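PDB 1NPE: nidogen from Mus musculus, which is a basement-membrane glycoprotein, also called entactin, whose six-bladed YWTD propeller domain probably binds laminin and helps link basement-membrane networks. Local coordinates for residues Thr72-Ile84 and Ile93-Val105. Residues are numbered along the deposited sequence; the frame is centred on the assembly and turned at random.
Sequences TIIRQDLGSPEGI and IFWTDSQLDRIEV. With CD (cadmium ion), chain C.
The D97 carboxylate holds the backbone of G79 and S80, in the loop between two blades. Its CB lies on the same face of the sheet as P81 and W95. CG anti to the backbone N (chi1 -174°) carries the carboxylate to the loop. OD2 accepts from G79 N at 2.8 Å through its syn lone pair. OD1 takes a nearly straight bond from S80 N (2.9 Å, 173°), met from above the carboxylate plane. OD1 also accepts from Q99 N (an Asx turn) and L100 N (an Asx motif). With an alanine here, the N-H groups of G79, S80, Q99 and L100 would probably lose their shared acceptor, and the loop at G79 could shift.

At S98, OG donates to E82 OE2 (2.6 Å), which S80 OG also reaches. S80 OG also bonds a basic side chain of another protein's chain. S98 O, D101 OD1 and V122 O bind the cadmium ion. R102 NH2 forms a salt bridge with D77 OD2 (2.7 Å). The oxygen lies in the R102 guanidinium plane, but the nitrogen comes from above the D77 carboxylate plane. R102 NE and NH2 both hold E104 OE2, which also pairs with R113. I74 CD1 touches W95 CH2 (3.6 Å), and L78 CD2 approaches W95 NE1. The arrangement is that of a YWTD beta-propeller, where strand 71-74 of one blade leads into hairpin 81-97 of the next.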
ATOM      1  N   THR A  72      -2.191  10.420  16.985  1.00 31.49           N
ATOM      2  CA  THR A  72      -2.320   9.026  16.575  1.00 28.67           C
ATOM      3  C   THR A  72      -3.506   8.376  17.287  1.00 26.43           C
ATOM      4  O   THR A  72      -3.643   8.513  18.500  1.00 26.40           O
ATOM      5  CB  THR A  72      -1.046   8.251  16.925  1.00 27.99           C
ATOM      6  OG1 THR A  72       0.082   8.923  16.353  1.00 28.79           O
ATOM      7  CG2 THR A  72      -1.114   6.835  16.390  1.00 28.74           C
ATOM      8  N   ILE A  73      -4.375   7.703  16.534  1.00 24.13           N
ATOM      9  CA  ILE A  73      -5.531   7.045  17.135  1.00 24.20           C
ATOM     10  C   ILE A  73      -5.368   5.537  17.273  1.00 25.23           C
ATOM     11  O   ILE A  73      -5.907   4.943  18.205  1.00 27.24           O
ATOM     12  CB  ILE A  73      -6.873   7.389  16.414  1.00 23.20           C
ATOM     13  CG1 ILE A  73      -6.778   7.136  14.907  1.00 22.50           C
ATOM     14  CG2 ILE A  73      -7.272   8.834  16.708  1.00 20.87           C
ATOM     15  CD1 ILE A  73      -8.048   7.498  14.138  1.00 19.98           C
ATOM     16  N   ILE A  74      -4.616   4.918  16.363  1.00 25.10           N
ATOM     17  CA  ILE A  74      -4.383   3.475  16.420  1.00 24.63           C
ATOM     18  C   ILE A  74      -2.926   3.100  16.150  1.00 27.12           C
ATOM     19  O   ILE A  74      -2.307   3.623  15.225  1.00 27.49           O
ATOM     20  CB  ILE A  74      -5.284   2.698  15.432  1.00 21.02           C
ATOM     21  CG1 ILE A  74      -6.764   3.009  15.700  1.00 19.13           C
ATOM     22  CG2 ILE A  74      -5.030   1.208  15.571  1.00 18.68           C
ATOM     23  CD1 ILE A  74      -7.745   2.236  14.829  1.00 16.63           C
ATOM     24  N   ARG A  75      -2.397   2.188  16.973  1.00 29.50           N
ATOM     25  CA  ARG A  75      -1.019   1.695  16.861  1.00 31.08           C
ATOM     26  C   ARG A  75      -0.989   0.170  16.975  1.00 31.50           C
ATOM     27  O   ARG A  75      -0.300  -0.512  16.213  1.00 32.96           O
ATOM     28  CB  ARG A  75      -0.139   2.235  17.996  1.00 31.34           C
ATOM     29  CG  ARG A  75      -0.176   3.721  18.236  1.00 33.80           C
ATOM     30  CD  ARG A  75       0.586   4.059  19.516  1.00 35.55           C
ATOM     31  NE  ARG A  75       0.362   5.441  19.939  1.00 37.33           N
ATOM     32  CZ  ARG A  75       1.111   6.470  19.556  1.00 37.75           C
ATOM     33  NH1 ARG A  75       2.138   6.273  18.747  1.00 39.40           N
ATOM     34  NH2 ARG A  75       0.821   7.699  19.964  1.00 38.87           N
ATOM     35  N   GLN A  76      -1.718  -0.350  17.959  1.00 31.17           N
ATOM     36  CA  GLN A  76      -1.765  -1.785  18.240  1.00 31.09           C
ATOM     37  C   GLN A  76      -2.331  -2.640  17.118  1.00 29.52           C
ATOM     38  O   GLN A  76      -3.116  -2.168  16.310  1.00 27.79           O
ATOM     39  CB  GLN A  76      -2.594  -2.049  19.507  1.00 34.21           C
ATOM     40  CG  GLN A  76      -2.312  -1.121  20.694  1.00 41.07           C
ATOM     41  CD  GLN A  76      -0.887  -1.218  21.228  1.00 44.07           C
ATOM     42  OE1 GLN A  76      -0.332  -0.233  21.723  1.00 46.55           O
ATOM     43  NE2 GLN A  76      -0.293  -2.409  21.143  1.00 45.92           N
ATOM     44  N   ASP A  77      -1.911  -3.903  17.080  1.00 27.81           N
ATOM     45  CA  ASP A  77      -2.394  -4.886  16.113  1.00 25.74           C
ATOM     46  C   ASP A  77      -2.615  -4.353  14.694  1.00 24.43           C
ATOM     47  O   ASP A  77      -3.667  -4.570  14.086  1.00 23.61           O
ATOM     48  CB  ASP A  77      -3.681  -5.523  16.661  1.00 27.60           C
ATOM     49  CG  ASP A  77      -4.105  -6.773  15.897  1.00 28.19           C
ATOM     50  OD1 ASP A  77      -3.238  -7.556  15.452  1.00 30.55           O
ATOM     51  OD2 ASP A  77      -5.328  -6.977  15.758  1.00 30.56           O
ATOM     52  N   LEU A  78      -1.613  -3.650  14.179  1.00 23.90           N
ATOM     53  CA  LEU A  78      -1.659  -3.088  12.836  1.00 22.06           C
ATOM     54  C   LEU A  78      -0.562  -3.690  11.988  1.00 20.75           C
ATOM     55  O   LEU A  78       0.556  -3.895  12.472  1.00 21.09           O
ATOM     56  CB  LEU A  78      -1.453  -1.574  12.869  1.00 23.41           C
ATOM     57  CG  LEU A  78      -2.649  -0.634  12.972  1.00 25.65           C
ATOM     58  CD1 LEU A  78      -2.128   0.797  12.943  1.00 24.37           C
ATOM     59  CD2 LEU A  78      -3.631  -0.877  11.828  1.00 22.78           C
ATOM     60  N   GLY A  79      -0.880  -3.945  10.721  1.00 18.89           N
ATOM     61  CA  GLY A  79       0.089  -4.501   9.798  1.00 16.86           C
ATOM     62  C   GLY A  79       0.609  -3.414   8.870  1.00 17.45           C
ATOM     63  O   GLY A  79       1.526  -2.665   9.226  1.00 15.89           O
ATOM     64  N   SER A  80      -0.004  -3.311   7.693  1.00 17.72           N
ATOM     65  CA  SER A  80       0.374  -2.318   6.689  1.00 16.45           C
ATOM     66  C   SER A  80      -0.860  -1.555   6.173  1.00 15.84           C
ATOM     67  O   SER A  80      -1.394  -1.861   5.104  1.00 14.82           O
ATOM     68  CB  SER A  80       1.094  -3.004   5.523  1.00 14.98           C
ATOM     69  OG  SER A  80       1.624  -2.053   4.620  1.00 15.65           O
ATOM     70  N   PRO A  81      -1.323  -0.550   6.935  1.00 15.75           N
ATOM     71  CA  PRO A  81      -2.496   0.252   6.542  1.00 15.86           C
ATOM     72  C   PRO A  81      -2.130   1.144   5.355  1.00 15.49           C
ATOM     73  O   PRO A  81      -1.229   1.972   5.451  1.00 16.58           O
ATOM     74  CB  PRO A  81      -2.815   1.044   7.813  1.00 13.04           C
ATOM     75  CG  PRO A  81      -1.462   1.244   8.432  1.00 17.67           C
ATOM     76  CD  PRO A  81      -0.761  -0.094   8.220  1.00 16.05           C
ATOM     77  N   GLU A  82      -2.818   0.962   4.234  1.00 14.18           N
ATOM     78  CA  GLU A  82      -2.489   1.716   3.034  1.00 13.72           C
ATOM     79  C   GLU A  82      -3.601   2.510   2.373  1.00 14.21           C
ATOM     80  O   GLU A  82      -3.384   3.141   1.341  1.00 15.48           O
ATOM     81  CB  GLU A  82      -1.875   0.775   2.010  1.00 15.30           C
ATOM     82  CG  GLU A  82      -0.553   0.193   2.448  1.00 14.80           C
ATOM     83  CD  GLU A  82      -0.063  -0.860   1.505  1.00 12.51           C
ATOM     84  OE1 GLU A  82      -0.297  -0.735   0.287  1.00 16.51           O
ATOM     85  OE2 GLU A  82       0.561  -1.820   1.981  1.00 15.79           O
ATOM     86  N   GLY A  83      -4.789   2.448   2.953  1.00 13.37           N
ATOM     87  CA  GLY A  83      -5.927   3.169   2.422  1.00 13.46           C
ATOM     88  C   GLY A  83      -6.876   3.406   3.576  1.00 14.28           C
ATOM     89  O   GLY A  83      -6.998   2.562   4.456  1.00 15.15           O
ATOM     90  N   ILE A  84      -7.514   4.567   3.599  1.00 14.44           N
ATOM     91  CA  ILE A  84      -8.449   4.897   4.657  1.00 13.38           C
ATOM     92  C   ILE A  84      -9.593   5.730   4.084  1.00 15.00           C
ATOM     93  O   ILE A  84      -9.370   6.617   3.259  1.00 14.57           O
ATOM     94  CB  ILE A  84      -7.730   5.623   5.837  1.00 13.34           C
ATOM     95  CG1 ILE A  84      -8.719   5.953   6.956  1.00 11.08           C
ATOM     96  CG2 ILE A  84      -7.005   6.885   5.350  1.00 11.54           C
ATOM     97  CD1 ILE A  84      -8.049   6.387   8.254  1.00 10.78           C
ATOM     98  N   ILE A  93     -14.371   5.257  10.553  1.00 22.46           N
ATOM     99  CA  ILE A  93     -13.301   5.140   9.571  1.00 20.41           C
ATOM    100  C   ILE A  93     -13.227   3.694   9.069  1.00 20.33           C
ATOM    101  O   ILE A  93     -13.719   2.771   9.728  1.00 20.10           O
ATOM    102  CB  ILE A  93     -11.923   5.528  10.168  1.00 20.37           C
ATOM    103  CG1 ILE A  93     -11.509   4.552  11.271  1.00 21.77           C
ATOM    104  CG2 ILE A  93     -11.973   6.926  10.747  1.00 20.93           C
ATOM    105  CD1 ILE A  93     -10.092   4.770  11.768  1.00 22.09           C
ATOM    106  N   PHE A  94     -12.653   3.517   7.883  1.00 18.09           N
ATOM    107  CA  PHE A  94     -12.471   2.206   7.269  1.00 16.59           C
ATOM    108  C   PHE A  94     -11.045   2.200   6.733  1.00 15.97           C
ATOM    109  O   PHE A  94     -10.552   3.237   6.293  1.00 15.03           O
ATOM    110  CB  PHE A  94     -13.403   2.007   6.065  1.00 16.43           C
ATOM    111  CG  PHE A  94     -14.867   1.949   6.405  1.00 16.19           C
ATOM    112  CD1 PHE A  94     -15.533   0.728   6.451  1.00 15.23           C
ATOM    113  CD2 PHE A  94     -15.599   3.118   6.604  1.00 17.40           C
ATOM    114  CE1 PHE A  94     -16.914   0.671   6.686  1.00 15.66           C
ATOM    115  CE2 PHE A  94     -16.975   3.072   6.837  1.00 17.57           C
ATOM    116  CZ  PHE A  94     -17.633   1.843   6.876  1.00 16.38           C
ATOM    117  N   TRP A  95     -10.377   1.048   6.752  1.00 13.97           N
ATOM    118  CA  TRP A  95      -9.028   1.003   6.201  1.00 13.98           C
ATOM    119  C   TRP A  95      -8.623  -0.373   5.706  1.00 13.29           C
ATOM    120  O   TRP A  95      -9.206  -1.387   6.096  1.00 12.85           O
ATOM    121  CB  TRP A  95      -7.987   1.552   7.195  1.00 13.38           C
ATOM    122  CG  TRP A  95      -7.619   0.631   8.324  1.00 12.88           C
ATOM    123  CD1 TRP A  95      -6.594  -0.275   8.342  1.00 13.48           C
ATOM    124  CD2 TRP A  95      -8.216   0.585   9.623  1.00 13.33           C
ATOM    125  NE1 TRP A  95      -6.510  -0.872   9.576  1.00 14.07           N
ATOM    126  CE2 TRP A  95      -7.493  -0.361  10.382  1.00 14.05           C
ATOM    127  CE3 TRP A  95      -9.288   1.258  10.224  1.00 13.74           C
ATOM    128  CZ2 TRP A  95      -7.804  -0.652  11.717  1.00 14.04           C
ATOM    129  CZ3 TRP A  95      -9.599   0.968  11.553  1.00 16.05           C
ATOM    130  CH2 TRP A  95      -8.856   0.021  12.283  1.00 15.97           C
ATOM    131  N   THR A  96      -7.647  -0.390   4.808  1.00 12.13           N
ATOM    132  CA  THR A  96      -7.126  -1.629   4.264  1.00 11.63           C
ATOM    133  C   THR A  96      -5.795  -1.923   4.936  1.00 12.18           C
ATOM    134  O   THR A  96      -5.058  -1.010   5.303  1.00 13.56           O
ATOM    135  CB  THR A  96      -6.888  -1.522   2.745  1.00 13.26           C
ATOM    136  OG1 THR A  96      -6.000  -0.424   2.474  1.00 15.43           O
ATOM    137  CG2 THR A  96      -8.210  -1.302   2.018  1.00 12.46           C
ATOM    138  N   ASP A  97      -5.502  -3.205   5.108  1.00 12.43           N
ATOM    139  CA  ASP A  97      -4.261  -3.651   5.712  1.00 11.56           C
ATOM    140  C   ASP A  97      -3.811  -4.816   4.845  1.00 12.13           C
ATOM    141  O   ASP A  97      -4.420  -5.882   4.869  1.00 13.08           O
ATOM    142  CB  ASP A  97      -4.500  -4.109   7.153  1.00 12.37           C
ATOM    143  CG  ASP A  97      -3.217  -4.457   7.880  1.00 14.29           C
ATOM    144  OD1 ASP A  97      -2.304  -5.059   7.268  1.00 13.40           O
ATOM    145  OD2 ASP A  97      -3.122  -4.139   9.080  1.00 16.67           O
ATOM    146  N   SER A  98      -2.749  -4.598   4.078  1.00 11.81           N
ATOM    147  CA  SER A  98      -2.223  -5.607   3.167  1.00 13.80           C
ATOM    148  C   SER A  98      -1.258  -6.619   3.785  1.00 13.92           C
ATOM    149  O   SER A  98      -0.724  -7.485   3.084  1.00 14.86           O
ATOM    150  CB  SER A  98      -1.563  -4.923   1.973  1.00 12.87           C
ATOM    151  OG  SER A  98      -0.480  -4.126   2.410  1.00 14.82           O
ATOM    152  N   GLN A  99      -1.012  -6.487   5.086  1.00 15.73           N
ATOM    153  CA  GLN A  99      -0.130  -7.399   5.815  1.00 18.11           C
ATOM    154  C   GLN A  99      -1.015  -8.383   6.581  1.00 18.37           C
ATOM    155  O   GLN A  99      -0.912  -9.594   6.378  1.00 18.57           O
ATOM    156  CB  GLN A  99       0.772  -6.629   6.776  1.00 20.22           C
ATOM    157  CG  GLN A  99       1.855  -7.465   7.439  1.00 25.05           C
ATOM    158  CD  GLN A  99       2.779  -6.624   8.306  1.00 29.05           C
ATOM    159  OE1 GLN A  99       3.459  -5.719   7.812  1.00 30.56           O
ATOM    160  NE2 GLN A  99       2.793  -6.906   9.608  1.00 29.54           N
ATOM    161  N   LEU A 100      -1.890  -7.857   7.440  1.00 17.09           N
ATOM    162  CA  LEU A 100      -2.826  -8.678   8.216  1.00 17.96           C
ATOM    163  C   LEU A 100      -3.996  -9.156   7.350  1.00 18.01           C
ATOM    164  O   LEU A 100      -4.850  -9.916   7.804  1.00 19.05           O
ATOM    165  CB  LEU A 100      -3.366  -7.899   9.413  1.00 17.15           C
ATOM    166  CG  LEU A 100      -2.323  -7.546  10.468  1.00 18.98           C
ATOM    167  CD1 LEU A 100      -3.006  -6.859  11.636  1.00 20.72           C
ATOM    168  CD2 LEU A 100      -1.620  -8.816  10.928  1.00 19.50           C
ATOM    169  N   ASP A 101      -4.033  -8.669   6.112  1.00 18.09           N
ATOM    170  CA  ASP A 101      -5.045  -9.026   5.128  1.00 19.33           C
ATOM    171  C   ASP A 101      -6.477  -8.784   5.554  1.00 19.27           C
ATOM    172  O   ASP A 101      -7.295  -9.703   5.617  1.00 18.40           O
ATOM    173  CB  ASP A 101      -4.840 -10.469   4.657  1.00 20.78           C
ATOM    174  CG  ASP A 101      -3.517 -10.656   3.921  1.00 22.91           C
ATOM    175  OD1 ASP A 101      -2.939  -9.648   3.459  1.00 24.23           O
ATOM    176  OD2 ASP A 101      -3.046 -11.807   3.818  1.00 25.81           O
ATOM    177  N   ARG A 102      -6.796  -7.525   5.810  1.00 19.96           N
ATOM    178  CA  ARG A 102      -8.140  -7.202   6.223  1.00 20.33           C
ATOM    179  C   ARG A 102      -8.579  -5.769   6.018  1.00 19.39           C
ATOM    180  O   ARG A 102      -7.810  -4.910   5.559  1.00 19.14           O
ATOM    181  CB  ARG A 102      -8.360  -7.633   7.675  1.00 23.88           C
ATOM    182  CG  ARG A 102      -7.426  -7.027   8.686  1.00 22.59           C
ATOM    183  CD  ARG A 102      -7.428  -7.866   9.943  1.00 24.01           C
ATOM    184  NE  ARG A 102      -7.120  -7.065  11.117  1.00 26.92           N
ATOM    185  CZ  ARG A 102      -6.501  -7.518  12.200  1.00 29.50           C
ATOM    186  NH1 ARG A 102      -6.112  -8.783  12.269  1.00 29.30           N
ATOM    187  NH2 ARG A 102      -6.273  -6.696  13.216  1.00 29.08           N
ATOM    188  N   ILE A 103      -9.873  -5.571   6.231  1.00 16.77           N
ATOM    189  CA  ILE A 103     -10.500  -4.271   6.135  1.00 16.56           C
ATOM    190  C   ILE A 103     -11.204  -4.095   7.469  1.00 16.26           C
ATOM    191  O   ILE A 103     -12.038  -4.911   7.858  1.00 15.29           O
ATOM    192  CB  ILE A 103     -11.515  -4.200   4.969  1.00 17.48           C
ATOM    193  CG1 ILE A 103     -10.774  -4.264   3.628  1.00 16.71           C
ATOM    194  CG2 ILE A 103     -12.332  -2.912   5.053  1.00 16.20           C
ATOM    195  CD1 ILE A 103     -11.673  -4.402   2.439  1.00 15.94           C
ATOM    196  N   GLU A 104     -10.787  -3.085   8.215  1.00 16.64           N
ATOM    197  CA  GLU A 104     -11.387  -2.823   9.509  1.00 17.88           C
ATOM    198  C   GLU A 104     -12.177  -1.525   9.514  1.00 17.83           C
ATOM    199  O   GLU A 104     -12.011  -0.664   8.650  1.00 17.26           O
ATOM    200  CB  GLU A 104     -10.315  -2.781  10.598  1.00 18.97           C
ATOM    201  CG  GLU A 104      -9.464  -4.049  10.692  1.00 22.12           C
ATOM    202  CD  GLU A 104      -8.696  -4.130  11.993  1.00 20.08           C
ATOM    203  OE1 GLU A 104      -9.322  -3.973  13.055  1.00 24.68           O
ATOM    204  OE2 GLU A 104      -7.472  -4.348  11.961  1.00 21.98           O
ATOM    205  N   VAL A 105     -13.076  -1.419  10.477  1.00 17.50           N
ATOM    206  CA  VAL A 105     -13.893  -0.238  10.640  1.00 18.54           C
ATOM    207  C   VAL A 105     -13.801   0.113  12.123  1.00 19.95           C
ATOM    208  O   VAL A 105     -13.610  -0.775  12.960  1.00 19.97           O
ATOM    209  CB  VAL A 105     -15.357  -0.498  10.193  1.00 17.76           C
ATOM    210  CG1 VAL A 105     -15.973  -1.659  10.980  1.00 15.69           C
ATOM    211  CG2 VAL A 105     -16.187   0.763  10.346  1.00 18.43           C
TER
HETATM  212 CD    CD C5001      -1.236  -9.653   2.229  1.00 25.29          CD
HETATM  213  O   HOH W   1       0.590 -10.321   4.068  1.00 21.40           O
HETATM  214  O   HOH W   2      -1.335 -11.987   1.398  1.00 24.75           O
HETATM  215  O   HOH W   3       0.661  -8.766   0.643  1.00 16.80           O